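Local coordinates for anaphase-promoting complex subunit cut9 (Schizosaccharomyces pombe, PDB 2XPI), which forms part of the anaphase-promoting complex, a ubiquitin ligase that controls progression through mitosis and G1, dimerising and binding hcn1 through its tetratricopeptide repeats, at residues A[46-52]-A[193-199]; A[117-121]-A[145-151]; A[133-137]-A[158-163]; A[173-179]-A[202-206]; A[255-260]-A[272-276]. All blocks are in the same frame, centred on the assembly; numbering follows the deposited sequence.

Contact 1: residues A[46-52]-A[193-199]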
# COMPACT_ATOMS: atom_id res chain seq x y z
N SER A 46 8.23 7.26 -28.22
CA SER A 46 7.68 7.93 -27.06
C SER A 46 6.38 8.60 -27.46
O SER A 46 5.70 9.22 -26.65
CB SER A 46 8.67 8.95 -26.51
OG SER A 46 8.74 10.08 -27.36
N GLN A 47 6.03 8.48 -28.73
CA GLN A 47 4.78 9.00 -29.25
C GLN A 47 3.65 8.02 -28.99
O GLN A 47 2.49 8.34 -29.22
CB GLN A 47 4.88 9.26 -30.76
CG GLN A 47 5.95 10.23 -31.16
CD GLN A 47 5.92 11.48 -30.30
OE1 GLN A 47 5.00 12.29 -30.40
NE2 GLN A 47 6.92 11.62 -29.44
N LEU A 48 3.98 6.83 -28.53
CA LEU A 48 2.93 5.86 -28.24
C LEU A 48 2.77 5.63 -26.73
O LEU A 48 3.51 6.19 -25.91
CB LEU A 48 3.19 4.54 -28.99
CG LEU A 48 3.28 4.58 -30.53
CD1 LEU A 48 3.69 3.22 -31.10
CD2 LEU A 48 1.98 5.06 -31.18
N SER A 49 1.78 4.81 -26.37
CA SER A 49 1.51 4.49 -24.96
C SER A 49 1.63 3.00 -24.73
O SER A 49 2.14 2.27 -25.57
CB SER A 49 0.10 4.96 -24.58
OG SER A 49 -0.88 4.23 -25.30
N THR A 50 1.14 2.51 -23.60
CA THR A 50 1.24 1.09 -23.34
C THR A 50 0.29 0.28 -24.21
O THR A 50 0.54 -0.88 -24.49
CB THR A 50 1.03 0.76 -21.86
OG1 THR A 50 -0.25 1.23 -21.44
CG2 THR A 50 2.11 1.44 -21.05
N LEU A 51 -0.80 0.89 -24.66
CA LEU A 51 -1.72 0.20 -25.55
C LEU A 51 -0.97 -0.53 -26.66
O LEU A 51 -1.34 -1.65 -27.02
CB LEU A 51 -2.74 1.18 -26.14
CG LEU A 51 -3.64 1.83 -25.09
CD1 LEU A 51 -4.76 2.63 -25.77
CD2 LEU A 51 -4.21 0.76 -24.16
N THR A 52 0.09 0.08 -27.18
CA THR A 52 0.92 -0.53 -28.23
C THR A 52 1.64 -1.83 -27.79
O THR A 52 1.88 -2.71 -28.61
CB THR A 52 1.95 0.48 -28.77
OG1 THR A 52 1.32 1.35 -29.71
CG2 THR A 52 3.08 -0.23 -29.49
N ASP A 193 -2.10 5.79 -30.69
CA ASP A 193 -2.70 4.48 -30.43
C ASP A 193 -3.93 4.47 -29.50
O ASP A 193 -4.55 3.42 -29.32
CB ASP A 193 -1.64 3.52 -29.86
CG ASP A 193 -1.13 3.96 -28.50
OD1 ASP A 193 -1.83 4.76 -27.83
OD2 ASP A 193 -0.03 3.52 -28.11
N GLY A 194 -4.26 5.60 -28.90
CA GLY A 194 -5.46 5.70 -28.08
C GLY A 194 -5.15 6.03 -26.63
O GLY A 194 -6.04 6.46 -25.89
N GLY A 195 -3.90 5.81 -26.22
CA GLY A 195 -3.46 6.12 -24.86
C GLY A 195 -2.70 7.42 -24.78
O GLY A 195 -2.56 8.11 -25.79
N ILE A 196 -2.24 7.77 -23.57
CA ILE A 196 -1.43 8.97 -23.33
C ILE A 196 -0.04 8.79 -23.92
O ILE A 196 0.61 7.79 -23.67
CB ILE A 196 -1.17 9.21 -21.82
CG1 ILE A 196 -2.39 8.90 -20.94
CG2 ILE A 196 -0.57 10.60 -21.59
CD1 ILE A 196 -3.61 9.50 -21.40
N LYS A 197 0.45 9.76 -24.69
CA LYS A 197 1.78 9.61 -25.29
C LYS A 197 2.78 9.50 -24.18
O LYS A 197 2.79 10.32 -23.29
CB LYS A 197 2.13 10.80 -26.17
CG LYS A 197 1.23 10.97 -27.37
CD LYS A 197 1.87 11.89 -28.37
CE LYS A 197 1.01 12.02 -29.61
NZ LYS A 197 1.76 12.64 -30.74
N LEU A 198 3.64 8.49 -24.21
CA LEU A 198 4.62 8.33 -23.15
C LEU A 198 5.48 9.59 -23.01
O LEU A 198 5.99 9.89 -21.92
CB LEU A 198 5.45 7.06 -23.37
CG LEU A 198 4.77 5.75 -22.97
CD1 LEU A 198 5.57 4.53 -23.42
CD2 LEU A 198 4.51 5.71 -21.47
N GLU A 199 5.64 10.34 -24.09
CA GLU A 199 6.32 11.62 -24.00
C GLU A 199 5.61 12.53 -22.97
O GLU A 199 6.27 13.21 -22.18
CB GLU A 199 6.37 12.32 -25.36
CG GLU A 199 7.09 13.67 -25.31
CD GLU A 199 7.10 14.40 -26.64
OE1 GLU A 199 6.65 13.81 -27.65
OE2 GLU A 199 7.56 15.56 -26.67
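The backbones of Ser46-Leu48 and Lys197-Glu199 meet through two bonds, Glu199 N to Ser46 O (2.8 Å) and Leu198 N to Leu48 O (2.9 Å), so that the loop 46-48 supplies acceptors to amides at the start of helix 198-212, whose N-cap position is Lys197. Asp193 grips the other end of the contact. On the syn sides of its carboxylate, both somewhat out of its plane, Ser49 N reaches OD2 (2.8 Å) and Ser49 OG reaches OD1, while Asp193 OD2 offers its anti lone pair to Thr52 OG1. OD1 also takes Gly195 N at 2.8 Å, closing an Asx turn. Aspartate suits the place because its short acid can accept four donors at once; replacing it with an alanine would probably leave those donors without their acceptor and free the 193-195 turn to shift. Gly195 leaves room for Ser49 OG, where a side chain would run into it. Gln47 folds back at chi2 (-47°), and its amide then serves both ways: OE1 accepts from Lys197 NZ, and NE2 gives a nearly straight bond (169°) to Glu199 OE1. Leu198 packs on Ser150, Ala151 and Tyr154 of helix 150-162, and Asp93 and Gln97 of the second subunit bond to Thr50 and Ile196, placing the contact between that helix and the dimer partner.

Contact 2: residues A[117-121]-A[145-151]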
# COMPACT_ATOMS: atom_id res chain seq x y z
N PRO A 117 12.14 -6.42 -24.25
CA PRO A 117 11.85 -5.26 -23.41
C PRO A 117 10.39 -5.17 -22.98
O PRO A 117 10.12 -4.91 -21.81
CB PRO A 117 12.22 -4.09 -24.34
CG PRO A 117 13.32 -4.64 -25.21
CD PRO A 117 12.92 -6.07 -25.45
N ASN A 118 9.46 -5.39 -23.90
CA ASN A 118 8.04 -5.36 -23.55
C ASN A 118 7.70 -6.34 -22.45
O ASN A 118 6.80 -6.10 -21.65
CB ASN A 118 7.19 -5.62 -24.78
CG ASN A 118 7.32 -4.52 -25.80
OD1 ASN A 118 6.81 -4.62 -26.92
ND2 ASN A 118 8.01 -3.44 -25.42
N ASP A 119 8.40 -7.46 -22.41
CA ASP A 119 8.15 -8.43 -21.35
C ASP A 119 8.76 -8.00 -20.03
O ASP A 119 8.16 -8.21 -18.98
CB ASP A 119 8.60 -9.82 -21.79
CG ASP A 119 7.74 -10.34 -22.92
OD1 ASP A 119 6.55 -9.96 -22.96
OD2 ASP A 119 8.25 -11.09 -23.79
N ALA A 120 9.94 -7.39 -20.09
CA ALA A 120 10.55 -6.77 -18.92
C ALA A 120 9.64 -5.68 -18.36
O ALA A 120 9.47 -5.55 -17.15
CB ALA A 120 11.89 -6.17 -19.28
N PHE A 121 9.06 -4.88 -19.25
CA PHE A 121 8.13 -3.85 -18.81
C PHE A 121 6.97 -4.43 -18.01
O PHE A 121 6.68 -4.00 -16.89
CB PHE A 121 7.56 -3.09 -20.01
CG PHE A 121 6.40 -2.21 -19.64
CD1 PHE A 121 6.62 -0.99 -19.02
CD2 PHE A 121 5.10 -2.61 -19.89
CE1 PHE A 121 5.54 -0.16 -18.66
CE2 PHE A 121 4.01 -1.80 -19.54
CZ PHE A 121 4.24 -0.57 -18.92
N LEU A 145 17.70 -1.64 -20.26
CA LEU A 145 16.35 -1.60 -20.83
C LEU A 145 15.85 -0.18 -21.10
O LEU A 145 15.34 0.10 -22.19
CB LEU A 145 15.35 -2.26 -19.88
CG LEU A 145 14.92 -3.71 -20.13
CD1 LEU A 145 14.71 -3.95 -21.62
CD2 LEU A 145 15.93 -4.67 -19.56
N TYR A 146 15.98 0.69 -20.11
CA TYR A 146 15.44 2.05 -20.20
C TYR A 146 15.92 2.77 -21.46
O TYR A 146 15.31 3.74 -21.90
CB TYR A 146 15.79 2.87 -18.96
CG TYR A 146 17.25 2.84 -18.62
CD1 TYR A 146 18.13 3.78 -19.16
CD2 TYR A 146 17.77 1.86 -17.79
CE1 TYR A 146 19.48 3.75 -18.86
CE2 TYR A 146 19.11 1.81 -17.50
CZ TYR A 146 19.96 2.76 -18.03
OH TYR A 146 21.31 2.71 -17.73
N ASN A 147 17.02 2.28 -22.03
CA ASN A 147 17.56 2.86 -23.25
C ASN A 147 16.94 2.29 -24.52
O ASN A 147 17.07 2.86 -25.60
CB ASN A 147 19.07 2.67 -23.29
CG ASN A 147 19.82 3.94 -22.96
OD1 ASN A 147 19.35 4.77 -22.17
ND2 ASN A 147 20.99 4.11 -23.56
N ARG A 148 16.24 1.18 -24.39
CA ARG A 148 15.76 0.47 -25.56
C ARG A 148 14.24 0.48 -25.61
O ARG A 148 13.64 -0.06 -26.54
CB ARG A 148 16.30 -0.97 -25.54
CG ARG A 148 17.83 -1.04 -25.47
CD ARG A 148 18.31 -2.28 -24.75
NE ARG A 148 17.65 -3.48 -25.26
CZ ARG A 148 17.61 -4.64 -24.61
NH1 ARG A 148 18.19 -4.73 -23.41
NH2 ARG A 148 16.98 -5.69 -25.14
N SER A 149 13.62 1.11 -24.63
CA SER A 149 12.17 1.10 -24.53
C SER A 149 11.72 2.37 -23.81
O SER A 149 12.26 2.71 -22.77
CB SER A 149 11.73 -0.16 -23.76
OG SER A 149 10.33 -0.24 -23.57
N SER A 150 10.75 3.09 -24.37
CA SER A 150 10.22 4.28 -23.70
C SER A 150 9.34 3.91 -22.51
O SER A 150 9.30 4.62 -21.50
CB SER A 150 9.43 5.17 -24.66
OG SER A 150 10.18 5.43 -25.83
N ALA A 151 8.62 2.79 -22.64
CA ALA A 151 7.81 2.29 -21.55
C ALA A 151 8.70 1.94 -20.38
O ALA A 151 8.38 2.23 -19.23
CB ALA A 151 7.00 1.08 -21.99
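Pro117 meets Leu145, Arg148 and Ser149 where two tetratricopeptide repeats adjoin: it opens helix 117-129 of TPR 2, and the other three belong to the turn leading into helix 150-162 of TPR 3. Proline fits a first helical turn, where its missing N-H costs no helical bond. At the start of the ring, Pro117 CB lies 3.7 Å from Leu145 CD1 and 4.0 Å from Ser149 CB. CG comes next, with Leu145 CD1 still close and Arg148 NH2 at 3.8 Å, and at the far side of the ring CD reaches the same NH2 at 4.1 Å. The arginine arrives there because its chain bends at chi3 (49°), crossing the proline at about a right angle. Leu145 is shared, since its CG also packs on Ala120 CB, a small residue that lets the turn come near the helix. At the N-cap of helix 150-162, Ser149 OG accepts a weak bond from Cys152 N. One helical turn beyond Pro117, Phe121 has CG anti to N (chi1 168°), which swings its ring toward the start of the next repeat. There Ala151 CB sits over one face as a CH-pi contact, 4.0 Å from the ring centroid and 27° off its normal.

Contact 3: residues A[133-137]-A[158-163]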
# COMPACT_ATOMS: atom_id res chain seq x y z
N TYR A 133 9.23 -1.53 -5.60
CA TYR A 133 9.72 -0.52 -6.53
C TYR A 133 11.20 -0.66 -6.77
O TYR A 133 11.65 -0.53 -7.89
CB TYR A 133 9.39 0.87 -6.01
CG TYR A 133 7.91 1.15 -5.91
CD1 TYR A 133 7.12 1.24 -7.05
CD2 TYR A 133 7.31 1.36 -4.67
CE1 TYR A 133 5.77 1.51 -6.97
CE2 TYR A 133 5.96 1.62 -4.57
CZ TYR A 133 5.19 1.70 -5.72
OH TYR A 133 3.84 1.97 -5.61
N ALA A 134 11.96 -0.92 -5.71
CA ALA A 134 13.38 -1.22 -5.90
C ALA A 134 13.52 -2.39 -6.88
O ALA A 134 14.33 -2.35 -7.80
CB ALA A 134 14.04 -1.56 -4.57
N ARG A 135 12.70 -3.43 -6.70
CA ARG A 135 12.82 -4.61 -7.54
C ARG A 135 12.54 -4.35 -9.03
O ARG A 135 13.33 -4.78 -9.88
CB ARG A 135 11.96 -5.76 -7.04
CG ARG A 135 12.26 -7.03 -7.79
CD ARG A 135 11.45 -8.18 -7.27
NE ARG A 135 12.16 -9.43 -7.45
CZ ARG A 135 11.56 -10.61 -7.39
NH1 ARG A 135 10.26 -10.65 -7.17
NH2 ARG A 135 12.25 -11.74 -7.55
N ALA A 136 11.43 -3.69 -9.35
CA ALA A 136 11.18 -3.25 -10.72
C ALA A 136 12.32 -2.37 -11.22
O ALA A 136 12.81 -2.54 -12.34
CB ALA A 136 9.85 -2.50 -10.82
N LYS A 137 12.73 -1.40 -10.41
CA LYS A 137 13.79 -0.50 -10.83
C LYS A 137 14.97 -1.35 -11.26
O LYS A 137 15.49 -1.18 -12.37
CB LYS A 137 14.20 0.48 -9.72
CG LYS A 137 15.29 1.47 -10.14
CD LYS A 137 16.40 1.58 -9.07
CE LYS A 137 17.49 0.49 -9.20
NZ LYS A 137 17.39 -0.67 -8.23
N PHE A 158 9.37 6.16 -12.93
CA PHE A 158 8.24 6.12 -12.03
C PHE A 158 8.61 5.45 -10.70
O PHE A 158 8.16 5.89 -9.65
CB PHE A 158 7.11 5.37 -12.70
CG PHE A 158 5.88 5.24 -11.85
CD1 PHE A 158 5.82 4.28 -10.85
CD2 PHE A 158 4.77 6.05 -12.09
CE1 PHE A 158 4.68 4.15 -10.07
CE2 PHE A 158 3.63 5.92 -11.33
CZ PHE A 158 3.58 4.98 -10.31
N CYS A 159 9.43 4.40 -10.75
CA CYS A 159 9.85 3.69 -9.54
C CYS A 159 10.82 4.52 -8.75
O CYS A 159 10.82 4.51 -7.52
CB CYS A 159 10.54 2.37 -9.89
SG CYS A 159 9.44 1.09 -10.54
N LEU A 160 11.67 5.24 -9.48
CA LEU A 160 12.67 6.08 -8.87
C LEU A 160 11.95 7.16 -8.06
O LEU A 160 12.30 7.41 -6.92
CB LEU A 160 13.57 6.67 -9.95
CG LEU A 160 15.07 6.32 -9.85
CD1 LEU A 160 15.32 5.11 -8.96
CD2 LEU A 160 15.70 6.12 -11.24
N VAL A 161 10.92 7.76 -8.65
CA VAL A 161 10.09 8.72 -7.95
C VAL A 161 9.41 8.11 -6.71
O VAL A 161 9.36 8.75 -5.65
CB VAL A 161 9.03 9.37 -8.89
CG1 VAL A 161 7.86 9.95 -8.09
CG2 VAL A 161 9.69 10.45 -9.75
N LYS A 162 8.91 6.88 -6.84
CA LYS A 162 8.33 6.16 -5.70
C LYS A 162 9.37 5.92 -4.60
O LYS A 162 9.04 5.67 -3.44
CB LYS A 162 7.76 4.81 -6.14
CG LYS A 162 6.46 4.91 -6.89
CD LYS A 162 5.41 5.43 -5.96
CE LYS A 162 4.08 5.56 -6.65
NZ LYS A 162 3.08 6.20 -5.74
N LEU A 163 10.64 5.95 -5.00
CA LEU A 163 11.76 5.70 -4.09
C LEU A 163 12.33 7.02 -3.57
O LEU A 163 13.22 7.03 -2.73
CB LEU A 163 12.85 4.89 -4.79
CG LEU A 163 12.96 3.38 -4.49
CD1 LEU A 163 11.80 2.89 -3.63
CD2 LEU A 163 13.11 2.53 -5.78
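Tyr133 O accepts the helical bond from Lys137 N (2.9 Å), and Cys159 CB rests 3.7 Å from this carbonyl oxygen. The rest is apolar packing between the helical segments 133-137 and 158-162, whose axes approach to 8.8 Å and run roughly antiparallel, 149° apart. Tyr133 carries most of it. Its CG stands anti to the carbonyl carbon (chi1 -64°), and the ring lies beneath the aliphatic part of Lys162: CB is 3.6 Å from the ring centroid, almost on the normal, while CG, CD and CE run on over the ring toward OH. A lysine suits this edge of the fold, since its methylenes cover an aromatic face while the ammonium group leads away. At the ring's edge lies Cys159 SG, near its plane. With an alanine at Tyr133, Lys162 would probably lose the surface its methylenes lie on, and a gap is likely to open beside Cys159. Ala136 is small enough for its CB to take Cys159 SG at 3.6 Å. Leu163 packs against Tyr133 CB and the start of Ala134, and Lys137 CD meets Leu160 CD1 (3.7 Å). Helix 133-142 of TPR 2 thus packs on helix 150-162 of TPR 3. Cys128 of helix 117-129 touches both Tyr133 and Cys159, Ala169 of helix 166-173 touches Leu160, and Tyr337 of the second subunit packs on Ala134 and Lys137.

Contact 4: residues A[173-179]-A[202-206]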
# COMPACT_ATOMS: atom_id res chain seq x y z
N LEU A 173 15.09 10.86 -16.90
CA LEU A 173 14.14 11.68 -17.65
C LEU A 173 14.79 12.83 -18.42
O LEU A 173 14.33 13.20 -19.49
CB LEU A 173 13.11 12.28 -16.70
CG LEU A 173 11.78 11.58 -16.39
CD1 LEU A 173 11.78 10.16 -16.89
CD2 LEU A 173 11.48 11.64 -14.88
N GLY A 174 15.86 13.40 -17.86
CA GLY A 174 16.43 14.64 -18.35
C GLY A 174 15.78 15.80 -17.62
O GLY A 174 14.64 15.69 -17.18
N GLU A 175 16.51 16.91 -17.48
CA GLU A 175 16.03 18.07 -16.72
C GLU A 175 14.97 18.85 -17.49
O GLU A 175 14.23 19.66 -16.92
CB GLU A 175 17.20 18.98 -16.35
CG GLU A 175 18.33 18.28 -15.62
CD GLU A 175 19.05 19.20 -14.63
OE1 GLU A 175 20.30 19.12 -14.54
OE2 GLU A 175 18.36 20.00 -13.95
N THR A 176 14.92 18.60 -18.79
CA THR A 176 13.88 19.12 -19.65
C THR A 176 13.54 18.07 -20.71
O THR A 176 14.31 17.13 -20.94
CB THR A 176 14.32 20.40 -20.33
OG1 THR A 176 15.36 20.10 -21.27
CG2 THR A 176 14.85 21.40 -19.29
N ASN A 177 12.40 18.24 -21.36
CA ASN A 177 11.93 17.31 -22.39
C ASN A 177 12.96 17.02 -23.48
O ASN A 177 13.24 17.89 -24.31
CB ASN A 177 10.66 17.89 -23.03
CG ASN A 177 10.05 16.96 -24.06
OD1 ASN A 177 10.41 15.79 -24.14
ND2 ASN A 177 9.11 17.48 -24.84
N PRO A 178 13.51 15.79 -23.50
CA PRO A 178 14.47 15.37 -24.54
C PRO A 178 13.87 15.34 -25.95
O PRO A 178 14.58 15.64 -26.90
CB PRO A 178 14.85 13.95 -24.12
CG PRO A 178 14.49 13.85 -22.70
CD PRO A 178 13.28 14.72 -22.52
N PHE A 179 12.59 14.98 -26.06
CA PHE A 179 11.92 14.92 -27.36
C PHE A 179 11.42 16.29 -27.80
O PHE A 179 10.38 16.40 -28.45
CB PHE A 179 10.77 13.91 -27.34
CG PHE A 179 11.12 12.61 -26.66
CD1 PHE A 179 11.87 11.64 -27.32
CD2 PHE A 179 10.68 12.35 -25.37
CE1 PHE A 179 12.19 10.45 -26.69
CE2 PHE A 179 10.99 11.15 -24.74
CZ PHE A 179 11.75 10.20 -25.40
N MET A 202 6.17 11.27 -19.25
CA MET A 202 7.48 11.52 -18.69
C MET A 202 7.70 13.01 -18.28
O MET A 202 8.45 13.29 -17.34
CB MET A 202 8.58 11.00 -19.62
CG MET A 202 8.57 9.48 -19.77
SD MET A 202 10.05 8.83 -20.57
CE MET A 202 9.68 9.04 -22.30
N CYS A 203 7.04 13.94 -18.97
CA CYS A 203 7.08 15.35 -18.56
C CYS A 203 6.31 15.51 -17.27
O CYS A 203 6.65 16.35 -16.44
CB CYS A 203 6.45 16.28 -19.60
SG CYS A 203 7.41 16.57 -21.11
N TYR A 204 5.25 14.71 -17.11
CA TYR A 204 4.47 14.75 -15.89
C TYR A 204 5.37 14.28 -14.77
O TYR A 204 5.37 14.84 -13.67
CB TYR A 204 3.24 13.85 -15.98
CG TYR A 204 2.65 13.53 -14.62
CD1 TYR A 204 1.91 14.48 -13.94
CD2 TYR A 204 2.84 12.30 -14.02
CE1 TYR A 204 1.38 14.20 -12.70
CE2 TYR A 204 2.31 12.01 -12.78
CZ TYR A 204 1.59 12.96 -12.12
OH TYR A 204 1.05 12.68 -10.88
N LEU A 205 6.15 13.25 -15.07
CA LEU A 205 7.00 12.64 -14.07
C LEU A 205 8.06 13.66 -13.70
O LEU A 205 8.34 13.89 -12.52
CB LEU A 205 7.65 11.39 -14.63
CG LEU A 205 7.55 10.10 -13.81
CD1 LEU A 205 6.23 9.96 -13.08
CD2 LEU A 205 7.80 8.92 -14.74
N ARG A 206 8.62 14.30 -14.72
CA ARG A 206 9.58 15.37 -14.49
C ARG A 206 8.98 16.50 -13.66
O ARG A 206 9.66 17.11 -12.85
CB ARG A 206 10.12 15.91 -15.81
CG ARG A 206 11.62 15.87 -15.86
CD ARG A 206 12.13 16.87 -16.85
NE ARG A 206 11.24 16.86 -17.98
CZ ARG A 206 11.14 15.86 -18.83
NH1 ARG A 206 11.89 14.77 -18.70
NH2 ARG A 206 10.28 15.95 -19.84
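Arg206 and Leu173 run alongside each other, pointing opposite ways, at the junction of TPR 3 and TPR 4, where the connection leaving helix 166-173 lies along helix 198-212. The arginine chain bends at chi3 (-38°), which turns its guanidinium over the backbone of that connection. One face lies against Thr176 C, 3.7 Å above the plane, and Asn177 N; Met202 O is on the opposite face, toward the rim. Arg206 NH1 lies 3.4 Å from Leu173 CB. Its bond to Gly174 O is doubtful, because that oxygen is not securely placed. Gly174, the first residue beyond the helix, has a positive phi (91°), which glycine adopts easily. Arg206 and Asn177 both belong to the site of a gold(I) cyanide ion, and a basic group suits such an anion. The CG of Asn177 stands anti to N (chi1 -176°); ND2 bonds to Glu225 and Glu199, OD1 takes a weak bond from Phe179 N, and CB and CG pack at 4.0 Å on Cys203 SG. Leu173 CD2 meets Leu205 CB at 3.8 Å. Met202, bent at chi3, crosses Phe179 at about a right angle and sets CE at the edge of the ring, 3.5 Å from CE2.

Contact 5: residues A[255-260]-A[272-276]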
# COMPACT_ATOMS: atom_id res chain seq x y z
N VAL A 255 -5.94 25.81 -21.43
CA VAL A 255 -6.88 24.88 -22.05
C VAL A 255 -7.36 25.34 -23.41
O VAL A 255 -7.70 24.52 -24.27
CB VAL A 255 -8.09 24.48 -21.15
CG1 VAL A 255 -7.80 24.76 -19.70
CG2 VAL A 255 -9.37 25.11 -21.63
N LEU A 256 -7.38 26.65 -23.62
CA LEU A 256 -7.80 27.20 -24.90
C LEU A 256 -6.78 26.91 -25.99
O LEU A 256 -7.15 26.79 -27.16
CB LEU A 256 -8.08 28.70 -24.79
CG LEU A 256 -9.57 29.08 -24.81
CD1 LEU A 256 -10.47 27.92 -24.39
CD2 LEU A 256 -9.85 30.31 -23.95
N LYS A 257 -5.51 26.77 -25.63
CA LYS A 257 -4.45 26.61 -26.62
C LYS A 257 -4.01 25.15 -26.80
O LYS A 257 -3.24 24.83 -27.70
CB LYS A 257 -3.26 27.52 -26.29
N LEU A 258 -4.53 24.27 -25.96
CA LEU A 258 -4.27 22.84 -26.06
C LEU A 258 -4.69 22.24 -27.44
O LEU A 258 -5.57 22.76 -28.12
CB LEU A 258 -5.01 22.13 -24.92
CG LEU A 258 -4.24 21.44 -23.80
CD1 LEU A 258 -3.11 22.27 -23.25
CD2 LEU A 258 -5.21 21.00 -22.68
N ASN A 259 -4.04 21.15 -27.84
CA ASN A 259 -4.28 20.51 -29.13
C ASN A 259 -5.16 19.27 -28.97
O ASN A 259 -4.67 18.14 -28.77
CB ASN A 259 -2.92 20.16 -29.75
CG ASN A 259 -3.04 19.32 -31.04
OD1 ASN A 259 -4.10 19.21 -31.66
ND2 ASN A 259 -1.91 18.73 -31.44
N TYR A 260 -6.46 19.46 -29.06
CA TYR A 260 -7.39 18.41 -28.69
C TYR A 260 -7.43 17.24 -29.67
O TYR A 260 -8.04 16.21 -29.39
CB TYR A 260 -8.78 19.00 -28.41
CG TYR A 260 -8.80 19.82 -27.14
CD1 TYR A 260 -8.73 19.21 -25.89
CD2 TYR A 260 -8.84 21.20 -27.18
CE1 TYR A 260 -8.72 19.96 -24.73
CE2 TYR A 260 -8.83 21.95 -26.03
CZ TYR A 260 -8.77 21.33 -24.81
OH TYR A 260 -8.76 22.09 -23.66
N ARG A 272 -12.52 19.56 -24.30
CA ARG A 272 -12.29 20.95 -23.92
C ARG A 272 -13.34 21.48 -22.95
O ARG A 272 -12.99 22.17 -22.00
CB ARG A 272 -12.22 21.85 -25.15
CG ARG A 272 -12.10 23.32 -24.82
CD ARG A 272 -11.57 24.10 -25.99
NE ARG A 272 -12.07 23.59 -27.26
CZ ARG A 272 -13.30 23.82 -27.71
NH1 ARG A 272 -14.12 24.59 -26.98
NH2 ARG A 272 -13.70 23.31 -28.87
N SER A 273 -14.62 21.14 -23.16
CA SER A 273 -15.69 21.56 -22.24
C SER A 273 -15.50 20.92 -20.86
O SER A 273 -15.75 21.55 -19.84
CB SER A 273 -17.08 21.21 -22.79
OG SER A 273 -17.32 21.70 -24.11
N LEU A 274 -15.09 19.66 -20.83
CA LEU A 274 -14.80 19.00 -19.56
C LEU A 274 -13.75 19.77 -18.78
O LEU A 274 -13.89 19.98 -17.58
CB LEU A 274 -14.30 17.57 -19.78
CG LEU A 274 -15.22 16.37 -19.52
CD1 LEU A 274 -16.67 16.68 -19.79
CD2 LEU A 274 -14.76 15.19 -20.35
N TYR A 275 -12.68 20.19 -19.46
CA TYR A 275 -11.59 20.91 -18.80
C TYR A 275 -12.04 22.27 -18.28
O TYR A 275 -11.77 22.64 -17.15
CB TYR A 275 -10.38 21.03 -19.74
CG TYR A 275 -9.58 19.75 -19.82
CD1 TYR A 275 -8.41 19.67 -20.56
CD2 TYR A 275 -10.00 18.62 -19.13
CE1 TYR A 275 -7.68 18.51 -20.61
CE2 TYR A 275 -9.29 17.46 -19.18
CZ TYR A 275 -8.13 17.40 -19.92
OH TYR A 275 -7.43 16.21 -19.94
N MET A 276 -12.76 23.01 -19.12
CA MET A 276 -13.29 24.30 -18.71
C MET A 276 -14.13 24.22 -17.44
O MET A 276 -14.18 25.16 -16.66
CB MET A 276 -14.04 24.96 -19.88
CG MET A 276 -13.09 25.42 -21.01
SD MET A 276 -13.92 26.01 -22.51
CE MET A 276 -15.57 25.94 -21.88
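Tyr260 and Arg272 cross at about a right angle, with Arg272 CB lying over one face of the ring. CB makes the CH-pi contact, 3.8 Å from the ring centroid and displaced toward the rim, and CD comes to 3.5 Å from Tyr260 CE2. The guanidinium is steeply inclined to the ring, their planes 68° apart, with CE2 at the guanidinium edge. A tyrosine suits this position because it combines a flat face for Arg272 with a hydroxyl that reaches Val255 O: OH gives a 2.7 Å bond, the donor tilted 25° from the carbonyl plane, which ties the loop back to the last turn of helix 248-257. Tyr275 comes to the edge of the Tyr260 ring, its CD1 near that plane and 4.2 Å from CE1. Leu258 CD2 in turn meets the edge of Tyr275 at CD1 (4.1 Å). Val255, a compact branched residue, meets Met276, CG2 against CG at 3.8 Å. The contact joins the end of TPR 5 to the first helix of TPR 6, helix 268-276. Tyr275 also stacks on Phe237 of helix 234-242 and bonds through OH to Ala231 O, Met276 touches Ala291 of helix 285-296, and Trp90 of the second subunit packs on Tyr275.

In the fold
Contact 1 joins the N-terminal loop to the start of TPR 4, contacts 2 and 3 both lie between TPR 2 and TPR 3, and contact 4 between TPR 3 and TPR 4. Repeats 1-7 mediate homodimerisation; contacts 1, 3 and 5 touch the second subunit. Contacts 1 and 4 meet where Glu199 OE2 probably bonds to Asn177 ND2 (3.1 Å), beside the gold(I) cyanide ion, which is about 3 Å from the Arg206 side chain and about 4 Å from that of Glu199. Contact 1 also packs on contact 2, Thr50 CG2 lying 3.6 Å from Phe121 CZ. Leu205 CD2 reaches Phe158 N to join contacts 3 and 4. Contact 5 touches none; its centre is about 20 Å from that of contact 1, nearest atoms about 7 Å.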